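Long-range contacts in nidogen-1 (Mus musculus, PDB 1GL4), which joins basement-membrane components together, associating tightly with laminin and binding collagen IV and perlecan, here represented by its G2 fragment: residues Gly27-Cys32 with Gln234-Asp239; Gly40-Ala45 with Ser156-His161; Pro49-Gly54 with His77-Met82; Glu133-Ala138 with Lys152-Gly157. One frame throughout, in Å; residues are numbered along the deposited sequence.

How the contacts relate
The four contacts run from the EGF-like module into the beta-barrel of the G2 fragment. Contacts 1 and 2 tie the module to the barrel; their centres lie about 16 Å apart, and the disulfide Cys32-Cys43 joins them directly. Contacts 3 and 4 are each part of a hairpin of the barrel, one of strands 49-62 and 69-81, the other of strands 133-142 and 149-156, with centres about 16 Å apart. Along the chain, contact 1 closes the longest loop and encloses the rest, while contact 3 closes before contact 4 opens. Contacts 2 and 4 share Ser156 and Gly157, and Glu133 of contact 4 meets Arg41 and Gln42, so the module rests against the end of a barrel hairpin.

Contact 1. Residues Gly27-Cys32 with Gln234-Asp239; sequences GFCCRC and QECAHD
Two different first torsions bring the sulfurs of Cys29 and Cys236 together: SG of Cys29 stands anti to its carbonyl carbon (chi1 -66°), whereas SG of Cys236 stands anti to its backbone N (chi1 -162°). The disulfide closes at 2.0 Å between Cys29 SG and Cys236 SG, and its own torsion of -90° is that of a relaxed bridge. It spans a distance of 5.9 Å between Cys29 CA and Cys236 CA. His238 adds the flat part of the contact. One face of its imidazole lies under Gly27, whose CA sits 3.4 Å from the centroid of the His238 ring and almost on the ring normal, a CH-pi contact over the centre. A side chain on Gly27 would run into this ring. The edge of the imidazole is turned to the strand: CD2 of His238 lies 3.3 Å from Phe28 O, and Cys29 SG also approaches near the ring plane. CB of His238 packs 3.4 Å from Cys29 SG, and ND1 is hydrogen-bonded to Thr26 OG1, which fixes the rotation of the ring. An alanine here would probably leave Gly27 CA without its aromatic face and Thr26 OG1 without this partner, opening a gap under Gly27. Asp239 CB also comes within 4.0 Å of Cys29 SG. The arrangement is an interdomain disulfide: strand 28-32 of the EGF-like module, paired with strand 19-23, is bolted to the loop that follows barrel strand 221-232.

Contact 2. Residues Gly40-Ala45 with Ser156-His161; sequences GRQCVA and SGIDEH. With ZN (zinc ion), chain C.
Gln42 and Ile158 form the close part of this contact, their side chains passing each other in opposite directions. The Gln42 chain bends at chi2 (-75°), which places CD over the backbone of the other segment, 3.9 Å from Gly157 CA. Its OE1 accepts from Ile158 N at 3.0 Å; the bond is nearly straight at the hydrogen, 166°, but the donor stands above the carbonyl plane. The same oxygen lies 3.4 Å from Ile158 CB, so it is flanked by both the backbone and the side chain of one residue. The amide's other end, NE2, is held by Glu133 OE2. An alanine here would probably leave Ile158 N without this acceptor and Glu133 with one partner fewer. Packing is looser beyond, where CD1 of Ile158 meets Val44 CG1 at 3.9 Å. At the far end Glu160 and His161 lie exposed; there Asp159 OD2 and His161 ND1 each bind zinc at 2.1 Å, with His163 completing the protein ligands, and Asp159 OD1 accepts from His161 N in an Asx turn. The contact thus sets strand 43-45 of the EGF-like module against the loop between strands 149-156 and 164-171, with Phe127 of helix 126-130 touching Gln42 and Val44, and Leu164 touching Ile158.

Contact 3. Residues Pro49-Gly54 with His77-Met82; sequences PQRVNG and HSYVVM
His77 ND1 donates to Asn53 OD1 at 2.6 Å, the shortest polar bond between the two strands, with an angle of 163° at the hydrogen. The oxygen lies at the edge of the imidazole, in its plane, while the amide and ring planes are turned 31° apart. CG of His77 stands anti to its backbone N (chi1 -178°), and the side chain runs alongside that of Asn53, pointing the same way. At its other nitrogen, NE2 is hydrogen-bonded to a polar side chain of another protein chain. Next along this face, Arg51 CD comes 3.9 Å from His77 CE1, and Arg51 CG lies 3.9 Å from Tyr79 CD1. The Tyr79 hydroxyl OH ends 3.4 Å from Pro49 CB. On the reverse face Gln50 and Val52 pack on Leu164, Val52 also on Ile166, and Val80 on Phe116, while Ser78 OG bonds to Thr89 OG1; Gln50 CG rests against Met82 SD. Four backbone bonds knit the strands, such as Gln50 N to Val80 O at 2.7 Å, with Gln50-Val80 and Val52-Ser78 as the hydrogen-bonded pairs. This is an antiparallel hairpin of the barrel; its face with His77 and Tyr79, both involved in perlecan binding, meets another protein chain, consistent with that role.

Contact 4. Residues Glu133-Ala138 with Lys152-Gly157; sequences EFTRQA and KQQFSG
Phe155 meets the neighbouring strand with almost every atom of its side chain. Phe155 CB comes first, 3.6 Å from Phe134 O and over the face of the Phe134 ring. Phe155 CG follows at 3.5 Å from Phe134 CE2, placed there because it stands anti to its own carbonyl carbon (chi1 -61°). CD1 sits above the Phe134 plane, offset toward the rim, and Phe155 CE1 makes the closest approach, 3.3 Å to Phe134 CE1. CD2 and CE2 lie near Phe134 CZ, CD2 also near Phe134 CE2. The tip, Phe155 CZ, ends 3.6 Å from Phe134 CZ. The rings thus form an offset stack, with centroids 3.9 Å apart and planes only 13° from parallel. Phe134 has its CG between its backbone N and carbonyl carbon (chi1 66°); its CZ lies over the centre of the Phe155 ring. Ile111 and Met115 of helix 107-115 also touch Phe155, while Ile231 touches Phe134, so the stack is buried. Arg136 lies on the same face, its NH1 bonded to Pro107 O and its NE to Gln229 OE1. On the reverse face, Thr135 OG1 donates to Gln154 OE1 at 2.5 Å, slightly tilted from the carbonyl plane. Nearer the strand end, CG of Glu133 packs against Gly157 N and CA, and its OE2 forms a salt bridge with Arg41 NH2. Backbone bonds join Phe134 to Phe155 and Arg136 to Gln153, such as Arg136 N to Gln153 O at 2.8 Å. This is an antiparallel beta hairpin in the G2 beta-barrel, its buried face packed against helix 107-115.

Contact 1. Residues Gly27-Cys32 with Gln234-Asp239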
loop_
_atom_site.group_PDB
_atom_site.type_symbol
_atom_site.label_atom_id
_atom_site.label_comp_id
_atom_site.label_asym_id
_atom_site.label_seq_id
_atom_site.Cartn_x
_atom_site.Cartn_y
_atom_site.Cartn_z
ATOM N N GLY A 27 -11.290 33.114 -6.672
ATOM C CA GLY A 27 -12.099 32.005 -6.201
ATOM C C GLY A 27 -11.796 31.593 -4.777
ATOM O O GLY A 27 -11.118 32.312 -4.047
ATOM N N PHE A 28 -12.299 30.430 -4.379
ATOM C CA PHE A 28 -12.081 29.929 -3.027
ATOM C C PHE A 28 -11.276 28.630 -3.031
ATOM O O PHE A 28 -11.173 27.956 -4.056
ATOM C CB PHE A 28 -13.421 29.668 -2.342
ATOM C CG PHE A 28 -14.183 28.518 -2.935
ATOM C CD1 PHE A 28 -14.892 28.673 -4.121
ATOM C CD2 PHE A 28 -14.152 27.263 -2.330
ATOM C CE1 PHE A 28 -15.561 27.594 -4.699
ATOM C CE2 PHE A 28 -14.814 26.177 -2.900
ATOM C CZ PHE A 28 -15.520 26.343 -4.087
ATOM N N CYS A 29 -10.718 28.295 -1.869
ATOM C CA CYS A 29 -9.943 27.073 -1.680
ATOM C C CYS A 29 -10.301 26.460 -0.324
ATOM O O CYS A 29 -10.724 27.168 0.596
ATOM C CB CYS A 29 -8.436 27.355 -1.717
ATOM S SG CYS A 29 -7.793 27.926 -3.321
ATOM N N CYS A 30 -10.125 25.145 -0.211
ATOM C CA CYS A 30 -10.422 24.411 1.018
ATOM C C CYS A 30 -9.126 24.015 1.724
ATOM O O CYS A 30 -8.084 23.849 1.082
ATOM C CB CYS A 30 -11.200 23.132 0.707
ATOM S SG CYS A 30 -12.713 23.292 -0.298
ATOM N N ARG A 31 -9.197 23.846 3.041
ATOM C CA ARG A 31 -8.026 23.461 3.822
ATOM C C ARG A 31 -8.452 22.660 5.054
ATOM O O ARG A 31 -9.331 23.091 5.798
ATOM C CB ARG A 31 -7.260 24.709 4.262
ATOM C CG ARG A 31 -5.878 24.422 4.818
ATOM C CD ARG A 31 -5.201 25.705 5.268
ATOM N NE ARG A 31 -3.817 25.481 5.673
ATOM C CZ ARG A 31 -3.048 26.407 6.240
ATOM N NH1 ARG A 31 -3.531 27.620 6.474
ATOM N NH2 ARG A 31 -1.795 26.124 6.567
ATOM N N CYS A 32 -7.835 21.495 5.262
ATOM C CA CYS A 32 -8.171 20.655 6.413
ATOM C C CYS A 32 -7.840 21.374 7.718
ATOM O O CYS A 32 -6.824 22.069 7.817
ATOM C CB CYS A 32 -7.406 19.322 6.370
ATOM S SG CYS A 32 -7.669 18.311 4.871
ATOM N N GLN A 234 -5.510 17.703 -9.522
ATOM C CA GLN A 234 -5.887 19.114 -9.511
ATOM C C GLN A 234 -5.507 19.796 -8.199
ATOM O O GLN A 234 -5.622 19.201 -7.133
ATOM C CB GLN A 234 -7.398 19.263 -9.721
ATOM C CG GLN A 234 -7.898 18.771 -11.068
ATOM C CD GLN A 234 -7.431 19.645 -12.216
ATOM O OE1 GLN A 234 -7.701 20.850 -12.244
ATOM N NE2 GLN A 234 -6.731 19.045 -13.172
ATOM N N GLU A 235 -5.050 21.042 -8.290
ATOM C CA GLU A 235 -4.681 21.830 -7.114
ATOM C C GLU A 235 -5.463 23.140 -7.190
ATOM O O GLU A 235 -5.688 23.668 -8.281
ATOM C CB GLU A 235 -3.179 22.128 -7.104
ATOM C CG GLU A 235 -2.288 20.889 -7.144
ATOM C CD GLU A 235 -0.809 21.235 -7.106
ATOM O OE1 GLU A 235 -0.240 21.349 -5.997
ATOM O OE2 GLU A 235 -0.216 21.410 -8.190
ATOM N N CYS A 236 -5.886 23.666 -6.047
ATOM C CA CYS A 236 -6.651 24.907 -6.056
ATOM C C CYS A 236 -5.824 26.021 -6.691
ATOM O O CYS A 236 -4.713 26.319 -6.246
ATOM C CB CYS A 236 -7.077 25.289 -4.638
ATOM S SG CYS A 236 -8.434 26.507 -4.619
ATOM N N ALA A 237 -6.376 26.628 -7.738
ATOM C CA ALA A 237 -5.687 27.686 -8.476
ATOM C C ALA A 237 -5.798 29.076 -7.858
ATOM O O ALA A 237 -5.508 30.078 -8.510
ATOM C CB ALA A 237 -6.187 27.716 -9.916
ATOM N N HIS A 238 -6.212 29.138 -6.601
ATOM C CA HIS A 238 -6.339 30.416 -5.920
ATOM C C HIS A 238 -5.372 30.392 -4.742
ATOM O O HIS A 238 -4.489 29.535 -4.685
ATOM C CB HIS A 238 -7.785 30.612 -5.458
ATOM C CG HIS A 238 -8.796 30.324 -6.527
ATOM N ND1 HIS A 238 -8.864 31.045 -7.700
ATOM C CD2 HIS A 238 -9.740 29.358 -6.626
ATOM C CE1 HIS A 238 -9.805 30.534 -8.475
ATOM N NE2 HIS A 238 -10.352 29.509 -7.847
ATOM N N ASP A 239 -5.528 31.322 -3.808
ATOM C CA ASP A 239 -4.638 31.380 -2.655
ATOM C C ASP A 239 -3.228 31.673 -3.155
ATOM O O ASP A 239 -2.339 30.823 -3.086
ATOM C CB ASP A 239 -4.657 30.048 -1.897
ATOM C CG ASP A 239 -3.901 30.110 -0.584
ATOM O OD1 ASP A 239 -2.706 30.474 -0.595
ATOM O OD2 ASP A 239 -4.502 29.790 0.462
#

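Contact 2. Residues Gly40-Ala45 with Ser156-His161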
loop_
_atom_site.group_PDB
_atom_site.type_symbol
_atom_site.label_atom_id
_atom_site.label_comp_id
_atom_site.label_asym_id
_atom_site.label_seq_id
_atom_site.Cartn_x
_atom_site.Cartn_y
_atom_site.Cartn_z
ATOM N N GLY A 40 -8.048 19.571 1.718
ATOM C CA GLY A 40 -9.203 20.443 1.876
ATOM C C GLY A 40 -10.493 19.838 1.355
ATOM O O GLY A 40 -11.529 19.909 2.021
ATOM N N ARG A 41 -10.440 19.255 0.158
ATOM C CA ARG A 41 -11.611 18.618 -0.438
ATOM C C ARG A 41 -11.819 17.250 0.204
ATOM O O ARG A 41 -12.943 16.752 0.288
ATOM C CB ARG A 41 -11.421 18.454 -1.951
ATOM C CG ARG A 41 -11.589 19.738 -2.759
ATOM C CD ARG A 41 -11.202 19.518 -4.216
ATOM N NE ARG A 41 -11.925 18.394 -4.806
ATOM C CZ ARG A 41 -13.198 18.431 -5.185
ATOM N NH1 ARG A 41 -13.907 19.546 -5.044
ATOM N NH2 ARG A 41 -13.768 17.345 -5.692
ATOM N N GLN A 42 -10.718 16.654 0.652
ATOM C CA GLN A 42 -10.726 15.341 1.297
ATOM C C GLN A 42 -9.783 15.428 2.503
ATOM O O GLN A 42 -8.634 15.871 2.368
ATOM C CB GLN A 42 -10.211 14.266 0.326
ATOM C CG GLN A 42 -10.845 14.256 -1.071
ATOM C CD GLN A 42 -12.251 13.691 -1.096
ATOM O OE1 GLN A 42 -12.623 12.887 -0.246
ATOM N NE2 GLN A 42 -13.035 14.090 -2.094
ATOM N N CYS A 43 -10.263 15.013 3.673
ATOM C CA CYS A 43 -9.454 15.059 4.893
ATOM C C CYS A 43 -9.681 13.821 5.762
ATOM O O CYS A 43 -10.784 13.283 5.792
ATOM C CB CYS A 43 -9.801 16.306 5.723
ATOM S SG CYS A 43 -9.664 17.910 4.863
ATOM N N VAL A 44 -8.633 13.373 6.455
ATOM C CA VAL A 44 -8.729 12.225 7.362
ATOM C C VAL A 44 -8.004 12.574 8.665
ATOM O O VAL A 44 -7.038 13.341 8.662
ATOM C CB VAL A 44 -8.101 10.940 6.756
ATOM C CG1 VAL A 44 -8.864 10.524 5.507
ATOM C CG2 VAL A 44 -6.632 11.168 6.430
ATOM N N ALA A 45 -8.480 12.023 9.779
ATOM C CA ALA A 45 -7.885 12.286 11.086
ATOM C C ALA A 45 -6.487 11.701 11.229
ATOM O O ALA A 45 -6.224 10.589 10.779
ATOM C CB ALA A 45 -8.787 11.732 12.186
ATOM N N SER A 156 -10.692 8.228 -6.759
ATOM C CA SER A 156 -11.799 9.181 -6.701
ATOM C C SER A 156 -12.195 9.715 -5.326
ATOM O O SER A 156 -13.373 9.984 -5.084
ATOM C CB SER A 156 -13.030 8.548 -7.363
ATOM O OG SER A 156 -12.683 7.946 -8.597
ATOM N N GLY A 157 -11.221 9.867 -4.435
ATOM C CA GLY A 157 -11.499 10.385 -3.108
ATOM C C GLY A 157 -12.218 9.433 -2.171
ATOM O O GLY A 157 -12.269 8.221 -2.405
ATOM N N ILE A 158 -12.768 9.991 -1.098
ATOM C CA ILE A 158 -13.497 9.220 -0.094
ATOM C C ILE A 158 -14.968 9.141 -0.497
ATOM O O ILE A 158 -15.617 10.171 -0.689
ATOM C CB ILE A 158 -13.390 9.894 1.286
ATOM C CG1 ILE A 158 -11.913 10.083 1.656
ATOM C CG2 ILE A 158 -14.081 9.039 2.345
ATOM C CD1 ILE A 158 -11.691 10.931 2.888
ATOM N N ASP A 159 -15.498 7.927 -0.625
ATOM C CA ASP A 159 -16.892 7.782 -1.026
ATOM C C ASP A 159 -17.886 7.900 0.125
ATOM O O ASP A 159 -17.507 8.160 1.268
ATOM C CB ASP A 159 -17.117 6.462 -1.786
ATOM C CG ASP A 159 -17.009 5.229 -0.898
ATOM O OD1 ASP A 159 -17.132 5.339 0.342
ATOM O OD2 ASP A 159 -16.824 4.130 -1.461
ATOM N N GLU A 160 -19.160 7.705 -0.200
ATOM C CA GLU A 160 -20.256 7.808 0.759
ATOM C C GLU A 160 -20.153 6.887 1.974
ATOM O O GLU A 160 -20.839 7.104 2.978
ATOM C CB GLU A 160 -21.586 7.570 0.031
ATOM C CG GLU A 160 -21.718 6.187 -0.601
ATOM C CD GLU A 160 -22.708 6.161 -1.761
ATOM O OE1 GLU A 160 -22.374 6.705 -2.835
ATOM O OE2 GLU A 160 -23.820 5.604 -1.598
ATOM N N HIS A 161 -19.299 5.869 1.888
ATOM C CA HIS A 161 -19.117 4.914 2.976
ATOM C C HIS A 161 -17.895 5.238 3.833
ATOM O O HIS A 161 -17.709 4.661 4.902
ATOM C CB HIS A 161 -18.961 3.494 2.413
ATOM C CG HIS A 161 -20.023 3.111 1.427
ATOM N ND1 HIS A 161 -19.736 2.753 0.126
ATOM C CD2 HIS A 161 -21.373 3.047 1.545
ATOM C CE1 HIS A 161 -20.862 2.486 -0.515
ATOM N NE2 HIS A 161 -21.869 2.657 0.323
HETATM ZN ZN ZN C . -17.719 2.464 -0.547
#

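Contact 3. Residues Pro49-Gly54 with His77-Met82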
loop_
_atom_site.group_PDB
_atom_site.type_symbol
_atom_site.label_atom_id
_atom_site.label_comp_id
_atom_site.label_asym_id
_atom_site.label_seq_id
_atom_site.Cartn_x
_atom_site.Cartn_y
_atom_site.Cartn_z
ATOM N N PRO A 49 -6.836 4.674 11.205
ATOM C CA PRO A 49 -6.746 3.575 10.237
ATOM C C PRO A 49 -7.591 4.002 9.031
ATOM O O PRO A 49 -8.613 4.679 9.199
ATOM C CB PRO A 49 -7.403 2.397 10.969
ATOM C CG PRO A 49 -7.221 2.724 12.419
ATOM C CD PRO A 49 -7.483 4.223 12.450
ATOM N N GLN A 50 -7.169 3.624 7.826
ATOM C CA GLN A 50 -7.919 3.958 6.615
ATOM C C GLN A 50 -7.945 2.747 5.691
ATOM O O GLN A 50 -7.010 1.945 5.683
ATOM C CB GLN A 50 -7.286 5.141 5.875
ATOM C CG GLN A 50 -7.341 6.489 6.606
ATOM C CD GLN A 50 -8.762 7.001 6.820
ATOM O OE1 GLN A 50 -9.613 6.909 5.930
ATOM N NE2 GLN A 50 -9.016 7.564 8.000
ATOM N N ARG A 51 -9.020 2.617 4.921
ATOM C CA ARG A 51 -9.160 1.504 3.992
ATOM C C ARG A 51 -9.379 1.998 2.567
ATOM O O ARG A 51 -10.018 3.027 2.354
ATOM C CB ARG A 51 -10.326 0.612 4.423
ATOM C CG ARG A 51 -10.102 -0.071 5.762
ATOM C CD ARG A 51 -11.284 -0.945 6.171
ATOM N NE ARG A 51 -12.480 -0.160 6.454
ATOM C CZ ARG A 51 -13.618 -0.669 6.918
ATOM N NH1 ARG A 51 -13.720 -1.972 7.156
ATOM N NH2 ARG A 51 -14.654 0.125 7.143
ATOM N N VAL A 52 -8.828 1.264 1.601
ATOM C CA VAL A 52 -8.959 1.597 0.186
ATOM C C VAL A 52 -9.588 0.390 -0.517
ATOM O O VAL A 52 -9.128 -0.739 -0.343
ATOM C CB VAL A 52 -7.582 1.883 -0.459
ATOM C CG1 VAL A 52 -7.769 2.610 -1.783
ATOM C CG2 VAL A 52 -6.716 2.708 0.485
ATOM N N ASN A 53 -10.635 0.628 -1.304
ATOM C CA ASN A 53 -11.326 -0.449 -2.010
ATOM C C ASN A 53 -11.559 -0.137 -3.483
ATOM O O ASN A 53 -11.752 1.020 -3.864
ATOM C CB ASN A 53 -12.681 -0.733 -1.353
ATOM C CG ASN A 53 -12.547 -1.374 0.011
ATOM O OD1 ASN A 53 -12.043 -2.489 0.139
ATOM N ND2 ASN A 53 -12.995 -0.670 1.040
ATOM N N GLY A 54 -11.561 -1.179 -4.307
ATOM C CA GLY A 54 -11.787 -0.994 -5.726
ATOM C C GLY A 54 -11.764 -2.301 -6.496
ATOM O O GLY A 54 -11.576 -3.373 -5.922
ATOM N N HIS A 77 -8.326 -4.706 -1.795
ATOM C CA HIS A 77 -8.581 -4.148 -0.471
ATOM C C HIS A 77 -7.230 -3.793 0.158
ATOM O O HIS A 77 -6.323 -4.626 0.215
ATOM C CB HIS A 77 -9.307 -5.171 0.408
ATOM C CG HIS A 77 -9.646 -4.662 1.774
ATOM N ND1 HIS A 77 -10.689 -3.792 2.007
ATOM C CD2 HIS A 77 -9.057 -4.874 2.976
ATOM C CE1 HIS A 77 -10.729 -3.489 3.293
ATOM N NE2 HIS A 77 -9.749 -4.132 3.902
ATOM N N SER A 78 -7.093 -2.559 0.629
ATOM C CA SER A 78 -5.835 -2.127 1.223
ATOM C C SER A 78 -6.079 -1.466 2.585
ATOM O O SER A 78 -7.086 -0.785 2.775
ATOM C CB SER A 78 -5.131 -1.168 0.258
ATOM O OG SER A 78 -3.797 -0.921 0.645
ATOM N N TYR A 79 -5.156 -1.674 3.522
ATOM C CA TYR A 79 -5.258 -1.135 4.883
ATOM C C TYR A 79 -3.972 -0.384 5.281
ATOM O O TYR A 79 -2.853 -0.838 4.988
ATOM C CB TYR A 79 -5.502 -2.301 5.865
ATOM C CG TYR A 79 -5.883 -1.922 7.290
ATOM C CD1 TYR A 79 -7.222 -1.826 7.671
ATOM C CD2 TYR A 79 -4.906 -1.675 8.258
ATOM C CE1 TYR A 79 -7.583 -1.495 8.982
ATOM C CE2 TYR A 79 -5.255 -1.340 9.579
ATOM C CZ TYR A 79 -6.596 -1.254 9.928
ATOM O OH TYR A 79 -6.963 -0.937 11.217
ATOM N N VAL A 80 -4.140 0.765 5.939
ATOM C CA VAL A 80 -3.018 1.576 6.412
ATOM C C VAL A 80 -3.436 2.392 7.630
ATOM O O VAL A 80 -4.622 2.678 7.816
ATOM C CB VAL A 80 -2.534 2.588 5.344
ATOM C CG1 VAL A 80 -1.998 1.872 4.135
ATOM C CG2 VAL A 80 -3.681 3.497 4.945
ATOM N N VAL A 81 -2.465 2.762 8.460
ATOM C CA VAL A 81 -2.732 3.594 9.623
ATOM C C VAL A 81 -1.922 4.877 9.433
ATOM O O VAL A 81 -0.694 4.830 9.297
ATOM C CB VAL A 81 -2.293 2.919 10.944
ATOM C CG1 VAL A 81 -2.550 3.872 12.116
ATOM C CG2 VAL A 81 -3.070 1.619 11.156
ATOM N N MET A 82 -2.601 6.021 9.427
ATOM C CA MET A 82 -1.911 7.291 9.231
ATOM C C MET A 82 -0.706 7.432 10.157
ATOM O O MET A 82 -0.786 7.156 11.358
ATOM C CB MET A 82 -2.864 8.476 9.453
ATOM C CG MET A 82 -4.112 8.476 8.571
ATOM S SD MET A 82 -3.799 8.432 6.783
ATOM C CE MET A 82 -2.582 9.799 6.594
#

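Contact 4. Residues Glu133-Ala138 with Lys152-Gly157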
loop_
_atom_site.group_PDB
_atom_site.type_symbol
_atom_site.label_atom_id
_atom_site.label_comp_id
_atom_site.label_asym_id
_atom_site.label_seq_id
_atom_site.Cartn_x
_atom_site.Cartn_y
_atom_site.Cartn_z
ATOM N N GLU A 133 -7.447 12.035 -4.964
ATOM C CA GLU A 133 -8.155 12.279 -6.215
ATOM C C GLU A 133 -7.079 12.486 -7.275
ATOM O O GLU A 133 -6.534 13.578 -7.399
ATOM C CB GLU A 133 -9.021 13.545 -6.106
ATOM C CG GLU A 133 -10.100 13.496 -5.024
ATOM C CD GLU A 133 -10.775 14.849 -4.801
ATOM O OE1 GLU A 133 -10.070 15.848 -4.541
ATOM O OE2 GLU A 133 -12.011 14.915 -4.877
ATOM N N PHE A 134 -6.753 11.437 -8.027
ATOM C CA PHE A 134 -5.721 11.548 -9.054
ATOM C C PHE A 134 -5.725 10.364 -10.011
ATOM O O PHE A 134 -6.398 9.359 -9.773
ATOM C CB PHE A 134 -4.328 11.685 -8.403
ATOM C CG PHE A 134 -3.863 10.451 -7.641
ATOM C CD1 PHE A 134 -3.026 9.512 -8.244
ATOM C CD2 PHE A 134 -4.242 10.252 -6.313
ATOM C CE1 PHE A 134 -2.570 8.398 -7.538
ATOM C CE2 PHE A 134 -3.790 9.138 -5.594
ATOM C CZ PHE A 134 -2.951 8.207 -6.207
ATOM N N THR A 135 -4.984 10.508 -11.105
ATOM C CA THR A 135 -4.860 9.451 -12.106
ATOM C C THR A 135 -3.392 9.039 -12.156
ATOM O O THR A 135 -2.503 9.893 -12.131
ATOM C CB THR A 135 -5.256 9.942 -13.515
ATOM O OG1 THR A 135 -6.618 10.381 -13.509
ATOM C CG2 THR A 135 -5.091 8.816 -14.533
ATOM N N ARG A 136 -3.147 7.735 -12.224
ATOM C CA ARG A 136 -1.795 7.197 -12.288
ATOM C C ARG A 136 -1.625 6.379 -13.562
ATOM O O ARG A 136 -2.341 5.396 -13.768
ATOM C CB ARG A 136 -1.514 6.288 -11.083
ATOM C CG ARG A 136 -0.105 5.672 -11.072
ATOM C CD ARG A 136 -0.052 4.334 -10.318
ATOM N NE ARG A 136 1.320 3.919 -10.013
ATOM C CZ ARG A 136 1.647 2.762 -9.442
ATOM N NH1 ARG A 136 0.703 1.885 -9.115
ATOM N NH2 ARG A 136 2.922 2.490 -9.166
ATOM N N GLN A 137 -0.700 6.799 -14.423
ATOM C CA GLN A 137 -0.407 6.067 -15.653
ATOM C C GLN A 137 0.978 5.478 -15.429
ATOM O O GLN A 137 1.926 6.226 -15.206
ATOM C CB GLN A 137 -0.336 7.001 -16.867
ATOM C CG GLN A 137 -1.589 7.807 -17.171
ATOM C CD GLN A 137 -1.355 8.806 -18.300
ATOM O OE1 GLN A 137 -1.186 8.421 -19.462
ATOM N NE2 GLN A 137 -1.331 10.098 -17.960
ATOM N N ALA A 138 1.106 4.154 -15.478
ATOM C CA ALA A 138 2.410 3.531 -15.274
ATOM C C ALA A 138 2.743 2.467 -16.317
ATOM O O ALA A 138 1.856 1.849 -16.911
ATOM C CB ALA A 138 2.486 2.924 -13.875
ATOM N N LYS A 152 -3.115 1.450 -15.420
ATOM C CA LYS A 152 -3.861 2.698 -15.288
ATOM C C LYS A 152 -4.724 2.594 -14.039
ATOM O O LYS A 152 -5.491 1.641 -13.881
ATOM C CB LYS A 152 -4.750 2.966 -16.505
ATOM C CG LYS A 152 -5.477 4.305 -16.414
ATOM C CD LYS A 152 -6.124 4.704 -17.733
ATOM C CE LYS A 152 -6.693 6.117 -17.651
ATOM N NZ LYS A 152 -7.265 6.582 -18.951
ATOM N N GLN A 153 -4.580 3.564 -13.141
ATOM C CA GLN A 153 -5.349 3.574 -11.900
ATOM C C GLN A 153 -5.988 4.933 -11.658
ATOM O O GLN A 153 -5.340 5.971 -11.807
ATOM C CB GLN A 153 -4.452 3.197 -10.710
ATOM C CG GLN A 153 -4.196 1.688 -10.562
ATOM C CD GLN A 153 -3.126 1.357 -9.522
ATOM O OE1 GLN A 153 -3.169 0.304 -8.877
ATOM N NE2 GLN A 153 -2.157 2.241 -9.370
ATOM N N GLN A 154 -7.267 4.919 -11.298
ATOM C CA GLN A 154 -7.999 6.147 -11.022
ATOM C C GLN A 154 -8.455 6.158 -9.570
ATOM O O GLN A 154 -9.063 5.193 -9.095
ATOM C CB GLN A 154 -9.216 6.259 -11.944
ATOM C CG GLN A 154 -10.071 7.500 -11.701
ATOM C CD GLN A 154 -9.319 8.799 -11.954
ATOM O OE1 GLN A 154 -8.648 8.955 -12.979
ATOM N NE2 GLN A 154 -9.437 9.744 -11.023
ATOM N N PHE A 155 -8.144 7.247 -8.872
ATOM C CA PHE A 155 -8.514 7.415 -7.471
ATOM C C PHE A 155 -9.570 8.516 -7.411
ATOM O O PHE A 155 -9.360 9.616 -7.933
ATOM C CB PHE A 155 -7.287 7.801 -6.645
ATOM C CG PHE A 155 -6.187 6.767 -6.672
ATOM C CD1 PHE A 155 -5.422 6.570 -7.820
ATOM C CD2 PHE A 155 -5.919 5.991 -5.551
ATOM C CE1 PHE A 155 -4.404 5.613 -7.850
ATOM C CE2 PHE A 155 -4.903 5.030 -5.565
ATOM C CZ PHE A 155 -4.146 4.842 -6.719
ATOM N N SER A 156 -10.692 8.228 -6.759
ATOM C CA SER A 156 -11.799 9.181 -6.701
ATOM C C SER A 156 -12.195 9.715 -5.326
ATOM O O SER A 156 -13.373 9.984 -5.084
ATOM C CB SER A 156 -13.030 8.548 -7.363
ATOM O OG SER A 156 -12.683 7.946 -8.597
ATOM N N GLY A 157 -11.221 9.867 -4.435
ATOM C CA GLY A 157 -11.499 10.385 -3.108
ATOM C C GLY A 157 -12.218 9.433 -2.171
ATOM O O GLY A 157 -12.269 8.221 -2.405
#